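Local coordinates for protein Lpg2148(MvcA) (Legionella pneumophila subsp. pneumophila str. Philadelphia 1, PDB 6K11) that probably acts as a deamidase-type deubiquitinase that takes ubiquitin off the host enzyme UBE2N and so regulates its activity, at residues N119-F124 with T332-E337; D130-L135 with Y192-P197; K137-N142 with Q181-I186; D226-S231 with P324-F329. All coordinates share one frame; numbering follows the deposited sequence.

Contact 1: residues N119-F124 with T332-E337; sequences NLLIRF and TEINPE
Asn119 lies across from Ile334 and Pro336, near the ends of two paired antiparallel strands, Pro336 opening the helix that follows. Its chi1 of -59° sets CG anti to the carbonyl carbon, and the side chain can be followed outward from there. CB rests on Ile334 CB at 4.1 Å. CG and then ND2 come up obliquely to the CG corner of Pro336, ND2 nearest at 3.1 Å from Pro336 CG, a tight approach of amide nitrogen to ring carbon. The polar tip is nevertheless satisfied: OD1 accepts from the backbone N of Gln240, while ND2 gives a bond to a water that in turn donates to Ile334 O. An asparagine suits this place because its one amide can do both jobs in a buried position.

Three backbone bonds hold the strand ends together. Leu121 and Thr332 form a hydrogen-bonded pair: Leu121 N reaches Thr332 O at 2.9 Å in an almost straight line, and Thr332 N returns a bond to Leu121 O. Ile334 N then closes on Asn119 O at 2.8 Å. On the face of Leu121, its CB packs on Ile334 CG1 at 3.8 Å; on the other face Leu120 CD2 meets the aliphatic CG of Glu333, whose chain runs on to the exposed surface. Beyond, Asn335 OD1 caps helix 336-351 through Glu337 N.

Strand 120-129 thus has strand 325-333 on one flank and strand 228-238 on the other, and helix 71-83 packs on Leu121 and Ile334 through Cys79 and Leu83.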
# COMPACT_ATOMS: atom_id res chain seq x y z
N ASN A 119 -17.79 -19.39 0.61
CA ASN A 119 -17.49 -18.06 0.08
C ASN A 119 -16.18 -17.61 0.71
O ASN A 119 -16.08 -17.54 1.94
CB ASN A 119 -18.59 -17.06 0.39
CG ASN A 119 -19.92 -17.48 -0.17
OD1 ASN A 119 -20.21 -17.27 -1.34
ND2 ASN A 119 -20.74 -18.09 0.68
N LEU A 120 -15.19 -17.31 -0.13
CA LEU A 120 -13.83 -17.08 0.32
C LEU A 120 -13.39 -15.66 0.00
O LEU A 120 -13.65 -15.14 -1.09
CB LEU A 120 -12.86 -18.06 -0.34
CG LEU A 120 -13.06 -19.54 -0.02
CD1 LEU A 120 -12.24 -20.42 -0.95
CD2 LEU A 120 -12.70 -19.79 1.43
N LEU A 121 -12.70 -15.04 0.95
CA LEU A 121 -12.06 -13.74 0.76
C LEU A 121 -10.56 -13.93 0.98
O LEU A 121 -10.14 -14.44 2.03
CB LEU A 121 -12.61 -12.69 1.73
CG LEU A 121 -11.89 -11.33 1.73
CD1 LEU A 121 -12.08 -10.61 0.41
CD2 LEU A 121 -12.37 -10.45 2.87
N ILE A 122 -9.77 -13.54 -0.01
CA ILE A 122 -8.32 -13.59 0.08
C ILE A 122 -7.80 -12.16 0.04
O ILE A 122 -8.21 -11.36 -0.81
CB ILE A 122 -7.71 -14.41 -1.07
CG1 ILE A 122 -8.48 -15.72 -1.28
CG2 ILE A 122 -6.22 -14.65 -0.81
CD1 ILE A 122 -8.14 -16.39 -2.59
N ARG A 123 -6.91 -11.83 0.96
CA ARG A 123 -6.24 -10.54 0.96
C ARG A 123 -4.78 -10.76 0.61
O ARG A 123 -4.14 -11.65 1.19
CB ARG A 123 -6.37 -9.82 2.31
CG ARG A 123 -5.69 -8.46 2.32
CD ARG A 123 -6.04 -7.60 3.53
NE ARG A 123 -5.35 -6.30 3.47
CZ ARG A 123 -5.79 -5.18 4.05
NH1 ARG A 123 -6.94 -5.18 4.71
NH2 ARG A 123 -5.11 -4.05 3.93
N PHE A 124 -4.27 -9.98 -0.34
CA PHE A 124 -2.89 -10.11 -0.81
C PHE A 124 -2.10 -8.86 -0.46
O PHE A 124 -2.63 -7.75 -0.46
CB PHE A 124 -2.80 -10.28 -2.32
CG PHE A 124 -3.36 -11.57 -2.83
CD1 PHE A 124 -4.70 -11.67 -3.13
CD2 PHE A 124 -2.54 -12.67 -3.02
CE1 PHE A 124 -5.23 -12.87 -3.61
CE2 PHE A 124 -3.05 -13.86 -3.50
CZ PHE A 124 -4.41 -13.95 -3.80
N THR A 332 -9.93 -16.20 4.40
CA THR A 332 -10.98 -16.46 5.37
C THR A 332 -12.28 -16.76 4.64
O THR A 332 -12.46 -16.41 3.46
CB THR A 332 -11.17 -15.29 6.34
OG1 THR A 332 -12.24 -15.59 7.24
CG2 THR A 332 -11.52 -14.00 5.57
N GLU A 333 -13.18 -17.43 5.33
CA GLU A 333 -14.51 -17.59 4.77
C GLU A 333 -15.35 -16.36 5.11
O GLU A 333 -15.06 -15.62 6.05
CB GLU A 333 -15.18 -18.86 5.28
CG GLU A 333 -14.25 -20.05 5.19
CD GLU A 333 -14.69 -21.22 6.04
OE1 GLU A 333 -13.89 -21.66 6.90
OE2 GLU A 333 -15.81 -21.70 5.81
N ILE A 334 -16.39 -16.16 4.30
CA ILE A 334 -17.29 -15.01 4.39
C ILE A 334 -18.69 -15.55 4.68
O ILE A 334 -19.09 -16.56 4.11
CB ILE A 334 -17.27 -14.20 3.07
CG1 ILE A 334 -16.13 -13.17 3.03
CG2 ILE A 334 -18.63 -13.57 2.75
CD1 ILE A 334 -15.49 -12.87 4.32
N ASN A 335 -19.42 -14.87 5.56
CA ASN A 335 -20.84 -15.14 5.73
C ASN A 335 -21.64 -14.18 4.84
O ASN A 335 -21.73 -12.99 5.18
CB ASN A 335 -21.25 -14.98 7.19
CG ASN A 335 -22.75 -15.18 7.41
OD1 ASN A 335 -23.51 -15.47 6.48
ND2 ASN A 335 -23.18 -15.03 8.65
N PRO A 336 -22.23 -14.64 3.74
CA PRO A 336 -22.90 -13.70 2.83
C PRO A 336 -24.06 -12.95 3.45
O PRO A 336 -24.32 -11.81 3.04
CB PRO A 336 -23.38 -14.60 1.68
CG PRO A 336 -22.51 -15.78 1.74
CD PRO A 336 -22.22 -16.01 3.20
N GLU A 337 -24.77 -13.54 4.42
CA GLU A 337 -25.90 -12.84 5.03
C GLU A 337 -25.42 -11.62 5.79
O GLU A 337 -26.06 -10.56 5.75
CB GLU A 337 -26.68 -13.76 5.98
CG GLU A 337 -27.21 -15.04 5.35
CD GLU A 337 -28.03 -14.87 4.07
OE1 GLU A 337 -28.29 -15.92 3.42
OE2 GLU A 337 -28.44 -13.73 3.71
O HOH W 1 -19.70 -19.09 3.30

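Contact 2: residues D130-L135 with Y192-P197; sequences DPPIVL and YSLCDP
Leu194 is aimed at Val134 and Leu135 by its torsions: chi1 of -53° sets CG anti to the carbonyl carbon, and chi2 of 170° extends the chain to CD1. CG therefore lies against the backbone carbonyl carbons of Ile133 and Val134, and the two methyls divide the neighbouring chain between them. CD1 comes 3.6 Å from Val134 O and looser, 4.3 Å, from Pro132 CB; CD2 packs on Leu135 CB at 3.6 Å. A branched leucine suits the spot, since its fork spans several residues at once.

The backbones are tied by three bonds. Leu135 and Tyr192 make a hydrogen-bonded antiparallel pair, with Leu135 N to Tyr192 O at 2.7 Å and Tyr192 N to Leu135 O at 2.9 Å. Leu194 N bonds to Ile133 O at 3.0 Å; the donor stands about 50° out of the carbonyl plane, as the chain leaves strand geometry here. Ile133 O also accepts from a water.

Farther out, Cys195 SG lies 3.9 Å from Ile133 CG2, an apolar contact between exposed side chains. Ser193 OG accepts from Cys195 N two residues on, forming an ST turn. On the inner side, Leu135 and Tyr192 face helix 206-220, touching Ile214 and Ile211 respectively, and the Tyr192 hydroxyl accepts from Ser189 N.

This is a short antiparallel edge pairing, strand 192-193 on strand 134-137, ended by the ST turn, at one margin of the mixed sheet of the MvcA insertion domain.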
# COMPACT_ATOMS: atom_id res chain seq x y z
N ASP A 130 13.98 -3.45 -0.89
CA ASP A 130 14.51 -2.09 -1.03
C ASP A 130 15.62 -1.84 -0.01
O ASP A 130 15.47 -1.02 0.90
CB ASP A 130 13.37 -1.08 -0.87
CG ASP A 130 13.78 0.34 -1.18
OD1 ASP A 130 14.60 0.53 -2.11
OD2 ASP A 130 13.27 1.26 -0.52
N PRO A 131 16.76 -2.52 -0.15
CA PRO A 131 17.88 -2.31 0.82
C PRO A 131 18.51 -0.94 0.61
O PRO A 131 18.32 -0.32 -0.45
CB PRO A 131 18.86 -3.44 0.48
CG PRO A 131 18.59 -3.74 -0.98
CD PRO A 131 17.11 -3.51 -1.19
N PRO A 132 19.26 -0.43 1.59
CA PRO A 132 19.96 0.84 1.39
C PRO A 132 21.00 0.71 0.29
O PRO A 132 21.55 -0.36 0.05
CB PRO A 132 20.62 1.12 2.75
CG PRO A 132 20.82 -0.26 3.34
CD PRO A 132 19.60 -1.04 2.90
N ILE A 133 21.26 1.82 -0.40
CA ILE A 133 22.21 1.82 -1.50
C ILE A 133 23.28 2.88 -1.36
O ILE A 133 24.18 2.95 -2.20
CB ILE A 133 21.51 1.98 -2.87
CG1 ILE A 133 20.70 3.28 -2.92
CG2 ILE A 133 20.64 0.76 -3.20
CD1 ILE A 133 20.48 3.82 -4.35
N VAL A 134 23.21 3.74 -0.34
CA VAL A 134 24.26 4.73 -0.15
C VAL A 134 24.74 4.74 1.30
O VAL A 134 24.01 4.40 2.24
CB VAL A 134 23.87 6.16 -0.59
CG1 VAL A 134 23.46 6.22 -2.08
CG2 VAL A 134 22.80 6.74 0.30
N LEU A 135 25.99 5.16 1.46
CA LEU A 135 26.61 5.47 2.73
C LEU A 135 26.75 6.98 2.82
O LEU A 135 27.12 7.63 1.83
CB LEU A 135 27.98 4.78 2.84
CG LEU A 135 28.98 5.37 3.83
CD1 LEU A 135 28.51 5.11 5.26
CD2 LEU A 135 30.37 4.78 3.60
N TYR A 192 28.31 7.91 -0.81
CA TYR A 192 29.07 6.85 -1.45
C TYR A 192 28.16 5.66 -1.71
O TYR A 192 27.34 5.29 -0.86
CB TYR A 192 30.27 6.44 -0.61
CG TYR A 192 31.29 7.56 -0.44
CD1 TYR A 192 31.13 8.53 0.54
CD2 TYR A 192 32.39 7.65 -1.29
CE1 TYR A 192 32.05 9.56 0.68
CE2 TYR A 192 33.32 8.67 -1.15
CZ TYR A 192 33.14 9.62 -0.16
OH TYR A 192 34.06 10.64 -0.02
N SER A 193 28.31 5.06 -2.88
CA SER A 193 27.50 3.91 -3.24
C SER A 193 27.95 2.67 -2.47
O SER A 193 29.14 2.46 -2.25
CB SER A 193 27.58 3.64 -4.74
OG SER A 193 26.73 2.56 -5.11
N LEU A 194 26.98 1.85 -2.07
CA LEU A 194 27.25 0.56 -1.45
C LEU A 194 27.22 -0.58 -2.46
O LEU A 194 27.38 -1.74 -2.07
CB LEU A 194 26.23 0.28 -0.33
CG LEU A 194 26.02 1.31 0.78
CD1 LEU A 194 24.80 0.92 1.62
CD2 LEU A 194 27.25 1.41 1.66
N CYS A 195 27.02 -0.28 -3.75
CA CYS A 195 26.77 -1.29 -4.76
C CYS A 195 27.81 -1.34 -5.87
O CYS A 195 27.73 -2.24 -6.71
CB CYS A 195 25.40 -1.07 -5.42
SG CYS A 195 24.14 -0.49 -4.29
N ASP A 196 28.74 -0.39 -5.91
CA ASP A 196 29.78 -0.30 -6.93
C ASP A 196 30.55 -1.61 -7.01
O ASP A 196 31.26 -1.97 -6.06
CB ASP A 196 30.73 0.86 -6.62
CG ASP A 196 31.43 1.38 -7.86
OD1 ASP A 196 31.86 0.55 -8.68
OD2 ASP A 196 31.54 2.62 -8.01
N PRO A 197 30.43 -2.35 -8.12
CA PRO A 197 31.14 -3.64 -8.22
C PRO A 197 32.64 -3.49 -8.39
O PRO A 197 33.38 -4.41 -8.04
CB PRO A 197 30.49 -4.31 -9.44
CG PRO A 197 29.27 -3.44 -9.77
CD PRO A 197 29.63 -2.07 -9.32
O HOH W 2 24.38 3.33 -4.88

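Contact 3: residues K137-N142 with Q181-I186; sequences KTKNEN and QLFNAI
Lys137, at the end of strand 134-137, stands with its CA 7.1 Å from that of Phe183 in helix 176-185, too far for backbone pairing, so the Lys137 side chain bridges to the ring and backbone carbonyls of 181-186. Lys137 carries the contact. Its chi1 of -176° puts CG anti to the backbone N, where it meets Phe183 CE2 at 3.6 Å. A bend at chi3 (149°) then brings CE over the middle of the Phe183 ring, 3.6 Å from its centroid, a CH-pi contact; lysine and phenylalanine side chains cross at about a right angle. NZ continues over the same face, 4.5 Å from the centroid, in cation-pi range.

NZ itself donates to Phe183 O at 2.9 Å and to Ile186 O at 2.7 Å, and a further bond goes to Gly187 O just beyond. Thr138 O lies at the ring edge, 3.7 Å from Phe183 CE2. Past it, the chain turns through a 3-10 segment at 140-141, with Lys139 O taking Thr138 OG1 and Asn142 N from opposite faces of its plane. Ile186 packs inward on Ala210 and Ile214 of helix 206-220.

Three carbonyls, of Phe183 in the last helical turn and of Ile186 and Gly187 soon after it, take the three hydrogen bonds of Lys137 NZ, leaving the ring to interact through its face. In this electron-rich setting the positive charge of Lys137 is probably stabilised, while its methylenes serve as apolar packing.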
# COMPACT_ATOMS: atom_id res chain seq x y z
N LYS A 137 28.62 9.95 5.06
CA LYS A 137 29.57 10.37 6.08
C LYS A 137 29.13 11.73 6.62
O LYS A 137 28.94 12.67 5.85
CB LYS A 137 30.98 10.45 5.49
CG LYS A 137 32.03 10.78 6.49
CD LYS A 137 33.39 10.78 5.81
CE LYS A 137 34.32 11.77 6.46
NZ LYS A 137 35.66 11.73 5.81
N THR A 138 28.95 11.81 7.93
CA THR A 138 28.49 13.05 8.55
C THR A 138 29.11 13.23 9.92
O THR A 138 29.26 12.27 10.69
CB THR A 138 26.96 13.09 8.67
OG1 THR A 138 26.57 14.24 9.44
CG2 THR A 138 26.43 11.81 9.34
N LYS A 139 29.48 14.47 10.23
CA LYS A 139 29.93 14.80 11.56
C LYS A 139 28.81 14.59 12.57
O LYS A 139 27.63 14.75 12.26
CB LYS A 139 30.41 16.26 11.61
CG LYS A 139 31.75 16.49 10.91
CD LYS A 139 32.36 17.84 11.29
CE LYS A 139 33.77 18.01 10.73
NZ LYS A 139 34.66 16.84 10.98
N ASN A 140 29.20 14.22 13.79
CA ASN A 140 28.22 14.03 14.85
C ASN A 140 27.39 15.29 15.07
O ASN A 140 26.18 15.20 15.33
CB ASN A 140 28.93 13.62 16.14
CG ASN A 140 28.01 12.92 17.11
OD1 ASN A 140 26.89 13.36 17.35
ND2 ASN A 140 28.48 11.81 17.66
N GLU A 141 28.01 16.46 14.94
CA GLU A 141 27.31 17.72 15.21
C GLU A 141 26.09 17.92 14.31
O GLU A 141 25.12 18.56 14.73
CB GLU A 141 28.29 18.88 15.04
CG GLU A 141 29.69 18.53 15.54
CD GLU A 141 30.78 19.36 14.88
OE1 GLU A 141 31.86 18.79 14.59
OE2 GLU A 141 30.56 20.56 14.66
N ASN A 142 26.10 17.37 13.09
CA ASN A 142 25.04 17.62 12.12
C ASN A 142 24.13 16.42 11.89
O ASN A 142 23.38 16.40 10.91
CB ASN A 142 25.66 18.04 10.78
CG ASN A 142 26.62 19.19 10.93
OD1 ASN A 142 27.74 19.15 10.41
ND2 ASN A 142 26.21 20.22 11.66
N GLN A 181 38.45 5.70 12.75
CA GLN A 181 39.38 5.28 11.72
C GLN A 181 38.72 5.22 10.34
O GLN A 181 39.24 5.76 9.36
CB GLN A 181 39.98 3.93 12.11
CG GLN A 181 40.99 3.40 11.13
CD GLN A 181 40.35 2.58 10.05
OE1 GLN A 181 39.52 1.72 10.34
NE2 GLN A 181 40.70 2.85 8.80
N LEU A 182 37.57 4.55 10.25
CA LEU A 182 36.85 4.48 8.98
C LEU A 182 36.44 5.87 8.50
O LEU A 182 36.49 6.16 7.30
CB LEU A 182 35.60 3.60 9.13
CG LEU A 182 35.76 2.10 9.33
CD1 LEU A 182 34.43 1.47 9.78
CD2 LEU A 182 36.26 1.46 8.05
N PHE A 183 36.03 6.73 9.44
CA PHE A 183 35.59 8.08 9.10
C PHE A 183 36.71 8.84 8.39
O PHE A 183 36.49 9.46 7.34
CB PHE A 183 35.14 8.80 10.37
CG PHE A 183 34.64 10.20 10.16
CD1 PHE A 183 35.52 11.28 10.19
CD2 PHE A 183 33.29 10.45 9.99
CE1 PHE A 183 35.06 12.57 10.03
CE2 PHE A 183 32.82 11.75 9.83
CZ PHE A 183 33.71 12.81 9.85
N ASN A 184 37.91 8.79 8.95
CA ASN A 184 39.04 9.52 8.38
C ASN A 184 39.69 8.79 7.20
O ASN A 184 40.54 9.38 6.52
CB ASN A 184 40.07 9.78 9.49
CG ASN A 184 39.57 10.80 10.49
OD1 ASN A 184 39.43 10.51 11.68
ND2 ASN A 184 39.26 12.01 10.01
N ALA A 185 39.31 7.55 6.91
CA ALA A 185 39.80 6.85 5.74
C ALA A 185 38.96 7.11 4.49
O ALA A 185 39.37 6.74 3.38
CB ALA A 185 39.85 5.33 5.99
N ILE A 186 37.80 7.74 4.65
CA ILE A 186 36.90 8.00 3.53
C ILE A 186 36.98 9.49 3.21
O ILE A 186 37.17 10.32 4.10
CB ILE A 186 35.48 7.53 3.88
CG1 ILE A 186 35.50 6.00 4.02
CG2 ILE A 186 34.46 7.97 2.83
CD1 ILE A 186 34.22 5.35 4.49

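Contact 4: residues D226-S231 with P324-F329; sequences DFWIGS and PLRVKF
Arg326 lays its guanidinium flat on the indole of Trp228, planes 12° apart and centres 3.6 Å from each other. CZ sits over the five-membered ring, while NH1 is displaced toward the rim, 3.4 Å from CD1. Farther back, Arg326 CG covers the six-membered ring at 3.9 Å from its centroid, so the extended chain of the arginine runs over both rings. Its chi1 of 66° places CG between the backbone N and the carbonyl carbon, from where CG reaches the ring. An arginine suits the task, for it offers both a flat cation and methylenes to an aromatic face.

Pro324 adds an apolar touch, its CB 4.3 Å from Trp228 CH2. Asp226 OD1 accepts from Trp228 N at 3.1 Å, an Asx turn that leads into the strand; the same oxygen lies 4.4 Å from Arg326 NH2, near enough only for charge attraction.

Strand 120-129 runs between the strands that bear the two residues, so the stack spans it. From this middle strand Asp127 forms salt bridges to Arg326 NE and to Lys328 NZ, while helix 294-305 packs on Leu325 through Arg297 and Tyr301.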
# COMPACT_ATOMS: atom_id res chain seq x y z
N ASP A 226 14.73 -5.69 8.08
CA ASP A 226 13.68 -6.04 7.12
C ASP A 226 13.78 -5.02 5.99
O ASP A 226 13.47 -3.84 6.19
CB ASP A 226 12.30 -6.04 7.79
CG ASP A 226 11.16 -6.47 6.85
OD1 ASP A 226 11.41 -6.86 5.69
OD2 ASP A 226 9.99 -6.42 7.29
N PHE A 227 14.30 -5.45 4.84
CA PHE A 227 14.43 -4.55 3.69
C PHE A 227 13.16 -4.50 2.84
O PHE A 227 13.11 -3.73 1.87
CB PHE A 227 15.58 -4.99 2.80
CG PHE A 227 16.91 -5.01 3.50
CD1 PHE A 227 17.26 -4.00 4.39
CD2 PHE A 227 17.82 -6.04 3.26
CE1 PHE A 227 18.49 -4.02 5.02
CE2 PHE A 227 19.05 -6.06 3.89
CZ PHE A 227 19.39 -5.06 4.78
N TRP A 228 12.16 -5.31 3.15
CA TRP A 228 10.95 -5.35 2.34
C TRP A 228 9.99 -4.24 2.75
O TRP A 228 9.86 -3.92 3.93
CB TRP A 228 10.28 -6.71 2.47
CG TRP A 228 11.10 -7.85 1.91
CD1 TRP A 228 12.02 -8.62 2.58
CD2 TRP A 228 11.09 -8.34 0.56
NE1 TRP A 228 12.56 -9.56 1.73
CE2 TRP A 228 12.00 -9.41 0.48
CE3 TRP A 228 10.38 -7.97 -0.60
CZ2 TRP A 228 12.24 -10.11 -0.70
CZ3 TRP A 228 10.61 -8.67 -1.77
CH2 TRP A 228 11.53 -9.73 -1.81
N ILE A 229 9.33 -3.63 1.76
CA ILE A 229 8.37 -2.57 2.02
C ILE A 229 7.14 -2.78 1.14
O ILE A 229 7.25 -3.26 0.00
CB ILE A 229 9.01 -1.18 1.78
CG1 ILE A 229 8.03 -0.05 2.09
CG2 ILE A 229 9.53 -1.05 0.37
CD1 ILE A 229 8.67 1.31 1.96
N GLY A 230 5.97 -2.45 1.68
CA GLY A 230 4.71 -2.62 0.97
C GLY A 230 4.67 -1.94 -0.39
O GLY A 230 5.00 -0.75 -0.52
N SER A 231 4.31 -2.69 -1.42
CA SER A 231 4.16 -2.15 -2.77
C SER A 231 2.70 -2.04 -3.19
O SER A 231 2.32 -1.07 -3.85
CB SER A 231 4.92 -3.04 -3.77
OG SER A 231 4.89 -2.50 -5.09
N PRO A 324 13.21 -6.89 -6.75
CA PRO A 324 12.49 -8.13 -6.43
C PRO A 324 11.19 -7.85 -5.70
O PRO A 324 11.11 -6.92 -4.89
CB PRO A 324 13.48 -8.89 -5.53
CG PRO A 324 14.83 -8.36 -5.92
CD PRO A 324 14.61 -6.92 -6.28
N LEU A 325 10.18 -8.66 -5.99
CA LEU A 325 8.88 -8.59 -5.34
C LEU A 325 8.57 -9.95 -4.73
O LEU A 325 9.07 -10.99 -5.19
CB LEU A 325 7.76 -8.20 -6.32
CG LEU A 325 7.93 -6.93 -7.15
CD1 LEU A 325 6.82 -6.84 -8.22
CD2 LEU A 325 7.91 -5.71 -6.25
N ARG A 326 7.71 -9.94 -3.72
CA ARG A 326 7.20 -11.17 -3.13
C ARG A 326 5.71 -10.99 -2.85
O ARG A 326 5.25 -9.88 -2.59
CB ARG A 326 7.94 -11.55 -1.84
CG ARG A 326 7.74 -10.59 -0.71
CD ARG A 326 8.29 -11.18 0.58
NE ARG A 326 8.02 -10.31 1.71
CZ ARG A 326 8.75 -10.29 2.82
NH1 ARG A 326 9.79 -11.11 2.95
NH2 ARG A 326 8.43 -9.46 3.80
N VAL A 327 4.99 -12.10 -2.89
CA VAL A 327 3.54 -12.12 -2.74
C VAL A 327 3.21 -12.93 -1.49
O VAL A 327 3.71 -14.05 -1.32
CB VAL A 327 2.85 -12.74 -3.97
CG1 VAL A 327 1.34 -12.62 -3.86
CG2 VAL A 327 3.38 -12.11 -5.27
N LYS A 328 2.38 -12.36 -0.62
CA LYS A 328 1.88 -13.06 0.55
C LYS A 328 0.37 -12.86 0.62
O LYS A 328 -0.17 -11.91 0.05
CB LYS A 328 2.54 -12.57 1.86
CG LYS A 328 2.58 -11.07 2.03
CD LYS A 328 3.59 -10.61 3.12
CE LYS A 328 3.29 -9.16 3.52
NZ LYS A 328 4.37 -8.46 4.24
N PHE A 329 -0.30 -13.78 1.32
CA PHE A 329 -1.75 -13.83 1.30
C PHE A 329 -2.27 -14.37 2.62
O PHE A 329 -1.56 -15.05 3.37
CB PHE A 329 -2.26 -14.72 0.15
CG PHE A 329 -2.00 -16.18 0.38
CD1 PHE A 329 -2.93 -16.97 1.04
CD2 PHE A 329 -0.81 -16.75 -0.03
CE1 PHE A 329 -2.69 -18.32 1.27
CE2 PHE A 329 -0.55 -18.10 0.19
CZ PHE A 329 -1.49 -18.88 0.85

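Overall arrangement
After mainly helical N-terminal residues, contact 1 opens at 119-124; its partner arrives last, so its loop encloses the other three contacts. Contacts 2 and 3, both in the MvcA insertion domain, open next, at 130-135 and 137-142. Contact 3 closes first, at 181-186, and contact 2 just afterwards, one within the other; they meet where Tyr192 and Leu135 pack on Ile186. Contact 4 follows in series, from 226-231 to 324-329, and no loops cross. Contacts 1 and 4 share the five-stranded antiparallel sheet. Contacts 2 and 4 touch through Asp130 and Phe227, bringing together the parts of the chain that carry the two sheets.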